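Local coordinates for 6-aminohexanoate-dimer hydrolase (Bacillus anthracis, PDB 4GB7), which probably hydrolyses amide bonds, as 6-aminohexanoate-dimer hydrolases do, and belongs to the beta-lactamase clan, at residues K143-L153 against T254-T265; I159-Y168 against F177-L185. All coordinates share one frame; numbering follows the deposited sequence.

Contact 1 of 2, residues K143-L153 against T254-T265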
# COMPACT_ATOMS: atom_id res chain seq x y z
N LYS A 143 -3.00 1.71 -1.46
CA LYS A 143 -4.40 2.02 -1.10
C LYS A 143 -4.57 3.32 -0.30
O LYS A 143 -5.60 4.02 -0.42
CB LYS A 143 -4.98 0.85 -0.31
CG LYS A 143 -5.14 -0.41 -1.13
CD LYS A 143 -5.80 -1.54 -0.39
CE LYS A 143 -6.24 -2.69 -1.31
NZ LYS A 143 -5.13 -3.51 -1.91
N VAL A 144 -3.57 3.64 0.50
CA VAL A 144 -3.63 4.81 1.38
C VAL A 144 -3.65 6.13 0.58
O VAL A 144 -4.16 7.10 1.06
CB VAL A 144 -2.56 4.80 2.48
CG1 VAL A 144 -2.79 3.57 3.38
CG2 VAL A 144 -1.13 4.89 1.93
N PHE A 145 -3.13 6.11 -0.63
CA PHE A 145 -3.16 7.29 -1.52
C PHE A 145 -4.54 7.54 -2.03
O PHE A 145 -4.97 8.69 -2.03
CB PHE A 145 -2.13 7.11 -2.63
CG PHE A 145 -0.71 7.16 -2.10
CD1 PHE A 145 -0.08 8.36 -1.95
CD2 PHE A 145 -0.07 6.02 -1.73
CE1 PHE A 145 1.18 8.43 -1.41
CE2 PHE A 145 1.18 6.05 -1.21
CZ PHE A 145 1.82 7.26 -1.05
N THR A 146 -5.23 6.48 -2.49
CA THR A 146 -6.64 6.60 -2.84
C THR A 146 -7.46 7.05 -1.65
O THR A 146 -8.29 7.98 -1.78
CB THR A 146 -7.17 5.29 -3.44
OG1 THR A 146 -6.58 5.12 -4.73
CG2 THR A 146 -8.70 5.28 -3.59
N GLY A 147 -7.24 6.46 -0.50
CA GLY A 147 -7.96 6.86 0.73
C GLY A 147 -7.77 8.34 1.08
O GLY A 147 -8.72 9.06 1.41
N ALA A 148 -6.54 8.80 1.00
CA ALA A 148 -6.20 10.19 1.32
C ALA A 148 -6.92 11.17 0.42
O ALA A 148 -7.41 12.20 0.91
CB ALA A 148 -4.70 10.39 1.23
N ILE A 149 -6.97 10.86 -0.89
CA ILE A 149 -7.62 11.73 -1.88
C ILE A 149 -9.12 11.69 -1.68
O ILE A 149 -9.78 12.76 -1.79
CB ILE A 149 -7.21 11.41 -3.35
CG1 ILE A 149 -5.68 11.64 -3.50
CG2 ILE A 149 -8.01 12.26 -4.36
CD1 ILE A 149 -5.04 11.01 -4.72
N ILE A 150 -9.68 10.51 -1.41
CA ILE A 150 -11.11 10.46 -1.08
C ILE A 150 -11.48 11.36 0.10
O ILE A 150 -12.47 12.16 0.05
CB ILE A 150 -11.58 9.03 -0.79
CG1 ILE A 150 -11.66 8.23 -2.12
CG2 ILE A 150 -12.96 9.04 -0.09
CD1 ILE A 150 -12.74 8.62 -3.13
N GLN A 151 -10.67 11.31 1.14
CA GLN A 151 -10.90 12.14 2.35
C GLN A 151 -10.81 13.62 2.00
O GLN A 151 -11.64 14.43 2.46
CB GLN A 151 -9.92 11.80 3.46
CG GLN A 151 -10.33 12.32 4.84
CD GLN A 151 -11.63 11.67 5.30
OE1 GLN A 151 -11.81 10.45 5.20
NE2 GLN A 151 -12.56 12.49 5.76
N SER A 152 -9.82 13.98 1.17
CA SER A 152 -9.64 15.38 0.72
C SER A 152 -10.88 15.83 -0.05
O SER A 152 -11.41 16.90 0.21
CB SER A 152 -8.41 15.56 -0.15
OG SER A 152 -7.27 15.10 0.54
N LEU A 153 -11.34 15.03 -1.01
CA LEU A 153 -12.51 15.41 -1.79
C LEU A 153 -13.76 15.54 -0.97
O LEU A 153 -14.63 16.45 -1.23
CB LEU A 153 -12.71 14.41 -2.94
CG LEU A 153 -11.70 14.41 -4.08
CD1 LEU A 153 -11.86 13.14 -4.89
CD2 LEU A 153 -11.88 15.61 -4.98
N THR A 254 -11.03 -0.36 -3.26
CA THR A 254 -10.14 0.75 -3.59
C THR A 254 -10.26 1.15 -5.06
O THR A 254 -10.24 2.35 -5.40
CB THR A 254 -8.69 0.35 -3.29
OG1 THR A 254 -8.66 -0.32 -2.04
CG2 THR A 254 -7.76 1.59 -3.25
N GLU A 255 -10.42 0.17 -5.96
CA GLU A 255 -10.54 0.46 -7.40
C GLU A 255 -11.80 1.26 -7.65
O GLU A 255 -11.79 2.17 -8.50
CB GLU A 255 -10.53 -0.79 -8.25
CG GLU A 255 -9.24 -1.62 -8.18
CD GLU A 255 -7.98 -0.91 -8.65
OE1 GLU A 255 -8.04 0.18 -9.27
OE2 GLU A 255 -6.88 -1.48 -8.34
N THR A 256 -12.86 0.96 -6.90
CA THR A 256 -14.11 1.73 -7.04
C THR A 256 -13.91 3.19 -6.61
O THR A 256 -14.32 4.16 -7.28
CB THR A 256 -15.26 1.07 -6.29
OG1 THR A 256 -15.48 -0.27 -6.80
CG2 THR A 256 -16.58 1.88 -6.43
N LEU A 257 -13.34 3.36 -5.44
CA LEU A 257 -12.98 4.68 -4.93
C LEU A 257 -12.13 5.47 -5.94
O LEU A 257 -12.34 6.63 -6.15
CB LEU A 257 -12.27 4.55 -3.57
CG LEU A 257 -13.10 4.06 -2.38
CD1 LEU A 257 -12.24 3.80 -1.15
CD2 LEU A 257 -14.22 5.07 -2.06
N ALA A 258 -11.14 4.83 -6.54
CA ALA A 258 -10.32 5.50 -7.56
C ALA A 258 -11.14 5.92 -8.79
O ALA A 258 -10.88 6.97 -9.37
CB ALA A 258 -9.11 4.66 -7.95
N TRP A 259 -12.11 5.09 -9.20
CA TRP A 259 -13.00 5.44 -10.28
C TRP A 259 -13.79 6.68 -9.95
O TRP A 259 -13.90 7.58 -10.77
CB TRP A 259 -13.92 4.26 -10.60
CG TRP A 259 -14.66 4.29 -11.90
CD1 TRP A 259 -14.70 5.31 -12.87
CD2 TRP A 259 -15.46 3.21 -12.43
NE1 TRP A 259 -15.47 4.92 -13.95
CE2 TRP A 259 -15.99 3.67 -13.73
CE3 TRP A 259 -15.80 1.95 -11.98
CZ2 TRP A 259 -16.78 2.86 -14.52
CZ3 TRP A 259 -16.60 1.14 -12.78
CH2 TRP A 259 -17.09 1.59 -14.02
N ILE A 260 -14.21 6.81 -8.70
CA ILE A 260 -14.87 8.02 -8.24
C ILE A 260 -13.94 9.24 -8.34
O ILE A 260 -14.33 10.29 -8.85
CB ILE A 260 -15.39 7.86 -6.81
CG1 ILE A 260 -16.49 6.78 -6.77
CG2 ILE A 260 -15.92 9.17 -6.24
CD1 ILE A 260 -16.90 6.34 -5.40
N ILE A 261 -12.70 9.09 -7.87
CA ILE A 261 -11.72 10.17 -8.00
C ILE A 261 -11.64 10.67 -9.45
O ILE A 261 -11.68 11.89 -9.72
CB ILE A 261 -10.34 9.75 -7.50
CG1 ILE A 261 -10.37 9.49 -5.98
CG2 ILE A 261 -9.25 10.79 -7.82
CD1 ILE A 261 -9.14 8.83 -5.41
N ARG A 262 -11.48 9.73 -10.38
CA ARG A 262 -11.28 10.08 -11.78
C ARG A 262 -12.51 10.77 -12.33
O ARG A 262 -12.41 11.77 -13.02
CB ARG A 262 -10.96 8.85 -12.60
CG ARG A 262 -9.64 8.13 -12.28
CD ARG A 262 -9.53 6.82 -13.03
NE ARG A 262 -8.40 6.03 -12.54
CZ ARG A 262 -8.47 4.91 -11.82
NH1 ARG A 262 -9.64 4.28 -11.62
NH2 ARG A 262 -7.37 4.31 -11.42
N THR A 263 -13.67 10.23 -12.02
CA THR A 263 -14.91 10.80 -12.51
C THR A 263 -15.17 12.19 -11.98
O THR A 263 -15.56 13.12 -12.76
CB THR A 263 -16.09 9.88 -12.17
OG1 THR A 263 -15.90 8.63 -12.83
CG2 THR A 263 -17.43 10.47 -12.66
N ILE A 264 -15.04 12.35 -10.66
CA ILE A 264 -15.22 13.69 -10.02
C ILE A 264 -14.23 14.77 -10.54
O ILE A 264 -14.62 15.88 -10.85
CB ILE A 264 -15.19 13.61 -8.48
CG1 ILE A 264 -16.40 12.82 -7.96
CG2 ILE A 264 -15.05 14.99 -7.83
CD1 ILE A 264 -17.72 13.55 -7.99
N THR A 265 -12.96 14.41 -10.64
CA THR A 265 -11.93 15.39 -10.92
C THR A 265 -11.63 15.56 -12.39
O THR A 265 -11.02 16.57 -12.80
CB THR A 265 -10.62 14.99 -10.22
OG1 THR A 265 -10.09 13.80 -10.81
CG2 THR A 265 -10.81 14.82 -8.73
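T146 and I261 are the two knobs of this helix-helix contact. T146 sits among T254, L257, A258 and I261. I261 sits in turn among T146, I149, I150 and L153. The axes of segments 143-153 and 254-265 pass 9.6 Å apart at a crossing angle of 46°. T146 meets the other helix with its methyl: its OG1 stands beside the backbone N, which leaves CG2 anti to that N and 3.6 Å from L257 CB. I261 reaches in with an extended chain (chi2 170°). Its CD1 ends 3.8 Å from I149 CG2, and the two side chains meet at about a right angle. I150 bends at chi2 (-69°). This lays its CD1 3.6 Å from L257 O and 3.8 Å from I261 CG1. L153 closes the far end, with CD2 4.0 Å from T265 CG2. At the other end the aliphatic chain of K143 runs across T254, with CE 3.5 Å from T254 OG1. The polar ends turn elsewhere: K143 NZ bonds to S140, N251 and the S300 carbonyl, and T254 OG1 bonds to Q358. S140 and K143 fit an SxxK pattern, so this end probably borders the active site, as in serine beta-lactamase relatives. The pair is buried in the helical part of the fold. Helix 269-278 touches I149, L153 and I261, while helix 182-186 packs on Q151, T256 and L257.

Contact 2 of 2, residues I159-Y168 against F177-L185; sequences IDLEKTADTY and FGKATLQQL
L182 is the apolar centre where a turn-rich segment meets a loop and helix start, with a single beta bridge between T164 and T181. Its two methyls part company. CD2 touches I159 CD1 at 3.7 Å, while CD1 lies at the edge of the Y168 ring, in its plane, 3.9 Å from CE2. I159 CG2 and T167 CG2 cover opposite faces of that ring. L161 CD2 packs on L182 CB. A165 CB meets L185 CD1 at 3.8 Å and so extends the apolar patch toward helix 251-265, where A165 also touches T256. Backbone bonds flank this patch. L182 N gives to K163 O, A165 N to A180 O, Q183 N to L161 O and D166 N to G178 O. A type I turn, D160 to K163, carries the first segment round, and D160 OD1 closes an Asx turn by accepting from E162 N. T181 is the N-cap of helix 182-186. Its OG1 stands between backbone N and carbonyl carbon (chi1 65°) and accepts from Q184 N. Q184 OE1 takes T181 N in return, which completes a capping box. At the polar edge, the E162 carboxylate and the Q183 amide are nearly parallel, with planes 17° apart. Q183 NE2 bonds to N357 and D187. One water gives to both E162 OE2, at 2.9 Å, and Q183 OE1, at 2.7 Å.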
# COMPACT_ATOMS: atom_id res chain seq x y z
N ILE A 159 -17.67 15.22 -2.77
CA ILE A 159 -18.31 13.92 -2.58
C ILE A 159 -18.77 13.83 -1.11
O ILE A 159 -18.29 14.57 -0.22
CB ILE A 159 -17.37 12.74 -2.91
CG1 ILE A 159 -16.16 12.71 -2.00
CG2 ILE A 159 -16.96 12.73 -4.39
CD1 ILE A 159 -15.15 11.62 -2.30
N ASP A 160 -19.69 12.91 -0.86
CA ASP A 160 -20.25 12.64 0.44
C ASP A 160 -19.98 11.17 0.72
O ASP A 160 -20.45 10.30 -0.02
CB ASP A 160 -21.74 12.90 0.38
CG ASP A 160 -22.45 12.75 1.72
OD1 ASP A 160 -22.02 12.02 2.60
OD2 ASP A 160 -23.55 13.33 1.84
N LEU A 161 -19.23 10.92 1.78
CA LEU A 161 -18.82 9.57 2.13
C LEU A 161 -19.99 8.65 2.52
O LEU A 161 -19.87 7.44 2.50
CB LEU A 161 -17.77 9.62 3.22
CG LEU A 161 -16.44 10.28 2.86
CD1 LEU A 161 -15.47 10.24 4.04
CD2 LEU A 161 -15.80 9.61 1.66
N GLU A 162 -21.15 9.22 2.80
CA GLU A 162 -22.32 8.44 3.16
C GLU A 162 -23.24 8.16 1.97
O GLU A 162 -24.24 7.45 2.11
CB GLU A 162 -23.08 9.14 4.30
CG GLU A 162 -22.37 9.11 5.64
CD GLU A 162 -21.83 7.74 6.05
OE1 GLU A 162 -22.55 6.73 5.87
OE2 GLU A 162 -20.68 7.66 6.56
N LYS A 163 -22.89 8.72 0.80
CA LYS A 163 -23.57 8.36 -0.43
C LYS A 163 -22.99 7.08 -1.03
O LYS A 163 -21.86 6.65 -0.68
CB LYS A 163 -23.53 9.55 -1.39
CG LYS A 163 -24.42 10.69 -0.94
CD LYS A 163 -24.44 11.82 -1.94
CE LYS A 163 -25.33 12.93 -1.41
NZ LYS A 163 -25.41 14.09 -2.37
N THR A 164 -23.77 6.44 -1.89
CA THR A 164 -23.38 5.22 -2.56
C THR A 164 -22.44 5.52 -3.71
O THR A 164 -22.50 6.57 -4.33
CB THR A 164 -24.59 4.46 -3.15
OG1 THR A 164 -25.30 5.31 -4.07
CG2 THR A 164 -25.53 3.95 -2.05
N ALA A 165 -21.56 4.57 -4.00
CA ALA A 165 -20.66 4.70 -5.13
C ALA A 165 -21.40 4.92 -6.44
O ALA A 165 -20.89 5.64 -7.30
CB ALA A 165 -19.71 3.49 -5.23
N ASP A 166 -22.57 4.31 -6.63
CA ASP A 166 -23.30 4.44 -7.87
C ASP A 166 -24.01 5.78 -7.99
O ASP A 166 -24.57 6.10 -9.05
CB ASP A 166 -24.22 3.23 -8.16
CG ASP A 166 -25.34 3.05 -7.13
OD1 ASP A 166 -25.66 3.98 -6.36
OD2 ASP A 166 -25.95 1.94 -7.14
N THR A 167 -23.89 6.61 -6.95
CA THR A 167 -24.29 8.02 -7.05
C THR A 167 -23.31 8.74 -8.02
O THR A 167 -23.69 9.64 -8.77
CB THR A 167 -24.28 8.72 -5.67
OG1 THR A 167 -25.27 8.11 -4.80
CG2 THR A 167 -24.56 10.26 -5.83
N TYR A 168 -22.06 8.30 -8.00
CA TYR A 168 -21.03 8.94 -8.75
C TYR A 168 -20.65 8.17 -9.99
O TYR A 168 -20.23 8.77 -10.98
CB TYR A 168 -19.80 9.17 -7.89
CG TYR A 168 -20.11 9.96 -6.66
CD1 TYR A 168 -20.50 11.29 -6.76
CD2 TYR A 168 -20.13 9.38 -5.41
CE1 TYR A 168 -20.81 12.02 -5.64
CE2 TYR A 168 -20.45 10.09 -4.27
CZ TYR A 168 -20.84 11.41 -4.39
OH TYR A 168 -21.15 12.16 -3.28
N PHE A 177 -20.48 -3.23 -5.70
CA PHE A 177 -19.63 -2.04 -5.37
C PHE A 177 -20.40 -0.75 -5.52
O PHE A 177 -20.12 0.21 -4.82
CB PHE A 177 -18.33 -1.98 -6.18
CG PHE A 177 -17.32 -3.01 -5.76
CD1 PHE A 177 -16.75 -2.96 -4.50
CD2 PHE A 177 -16.94 -4.01 -6.63
CE1 PHE A 177 -15.81 -3.89 -4.11
CE2 PHE A 177 -16.01 -4.95 -6.25
CZ PHE A 177 -15.48 -4.89 -4.98
N GLY A 178 -21.39 -0.73 -6.40
CA GLY A 178 -22.25 0.44 -6.56
C GLY A 178 -23.12 0.79 -5.37
O GLY A 178 -23.34 2.00 -5.05
N LYS A 179 -23.63 -0.24 -4.73
CA LYS A 179 -24.56 -0.13 -3.63
C LYS A 179 -23.88 0.22 -2.34
O LYS A 179 -24.53 0.68 -1.39
CB LYS A 179 -25.39 -1.44 -3.52
CG LYS A 179 -26.34 -1.59 -4.70
CD LYS A 179 -26.94 -2.99 -4.87
CE LYS A 179 -28.12 -3.29 -3.98
NZ LYS A 179 -28.45 -4.74 -4.14
N ALA A 180 -22.57 -0.01 -2.25
CA ALA A 180 -21.84 0.35 -1.05
C ALA A 180 -21.67 1.85 -0.94
O ALA A 180 -21.46 2.53 -1.95
CB ALA A 180 -20.46 -0.29 -1.09
N THR A 181 -21.69 2.34 0.28
CA THR A 181 -21.34 3.75 0.51
C THR A 181 -19.84 3.91 0.38
O THR A 181 -19.09 2.93 0.51
CB THR A 181 -21.75 4.30 1.90
OG1 THR A 181 -21.02 3.63 2.94
CG2 THR A 181 -23.28 4.23 2.15
N LEU A 182 -19.42 5.14 0.15
CA LEU A 182 -18.00 5.42 0.06
C LEU A 182 -17.28 5.02 1.36
O LEU A 182 -16.18 4.45 1.30
CB LEU A 182 -17.72 6.87 -0.27
CG LEU A 182 -17.79 7.19 -1.75
CD1 LEU A 182 -19.14 6.88 -2.39
CD2 LEU A 182 -17.39 8.65 -1.97
N GLN A 183 -17.89 5.33 2.50
CA GLN A 183 -17.35 4.97 3.79
C GLN A 183 -17.18 3.46 3.94
O GLN A 183 -16.14 3.01 4.44
CB GLN A 183 -18.15 5.60 4.95
CG GLN A 183 -17.41 5.49 6.29
CD GLN A 183 -16.07 6.21 6.29
OE1 GLN A 183 -16.00 7.40 6.02
NE2 GLN A 183 -15.00 5.50 6.61
N GLN A 184 -18.17 2.69 3.52
CA GLN A 184 -18.06 1.21 3.49
C GLN A 184 -16.89 0.71 2.68
O GLN A 184 -16.17 -0.23 3.09
CB GLN A 184 -19.40 0.57 3.07
CG GLN A 184 -20.42 0.73 4.19
CD GLN A 184 -21.88 0.49 3.72
OE1 GLN A 184 -22.18 0.40 2.49
NE2 GLN A 184 -22.79 0.42 4.68
N LEU A 185 -16.69 1.34 1.53
CA LEU A 185 -15.53 1.03 0.67
C LEU A 185 -14.22 1.37 1.38
O LEU A 185 -13.25 0.53 1.43
CB LEU A 185 -15.65 1.74 -0.68
CG LEU A 185 -16.79 1.33 -1.59
CD1 LEU A 185 -17.09 2.38 -2.66
CD2 LEU A 185 -16.58 -0.01 -2.28
O HOH W 1 -21.73 4.33 5.41
O HOH W 2 -18.11 8.97 6.47

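How the contacts relate
Contact 1 is core, whereas contact 2 is partly buried and reaches the surface. The first joins two long helices by side-chain packing alone. The second joins short turns and helix starts through backbone hydrogen bonds, with water at its outer edge. Their centres are 11 Å apart, and contact 2 falls within the chain between the two helices of contact 1. They also touch directly. I150 CG2 lies 3.4 Å from L161 CD2. I159 CD1 lies 3.6 Å from I150 O, and I159 CG2 lies 3.6 Å from I264 CG1. I159 thus packs on both helices of contact 1. T256 meets F177 farther along, so contact 2 covers one side of the helix pair.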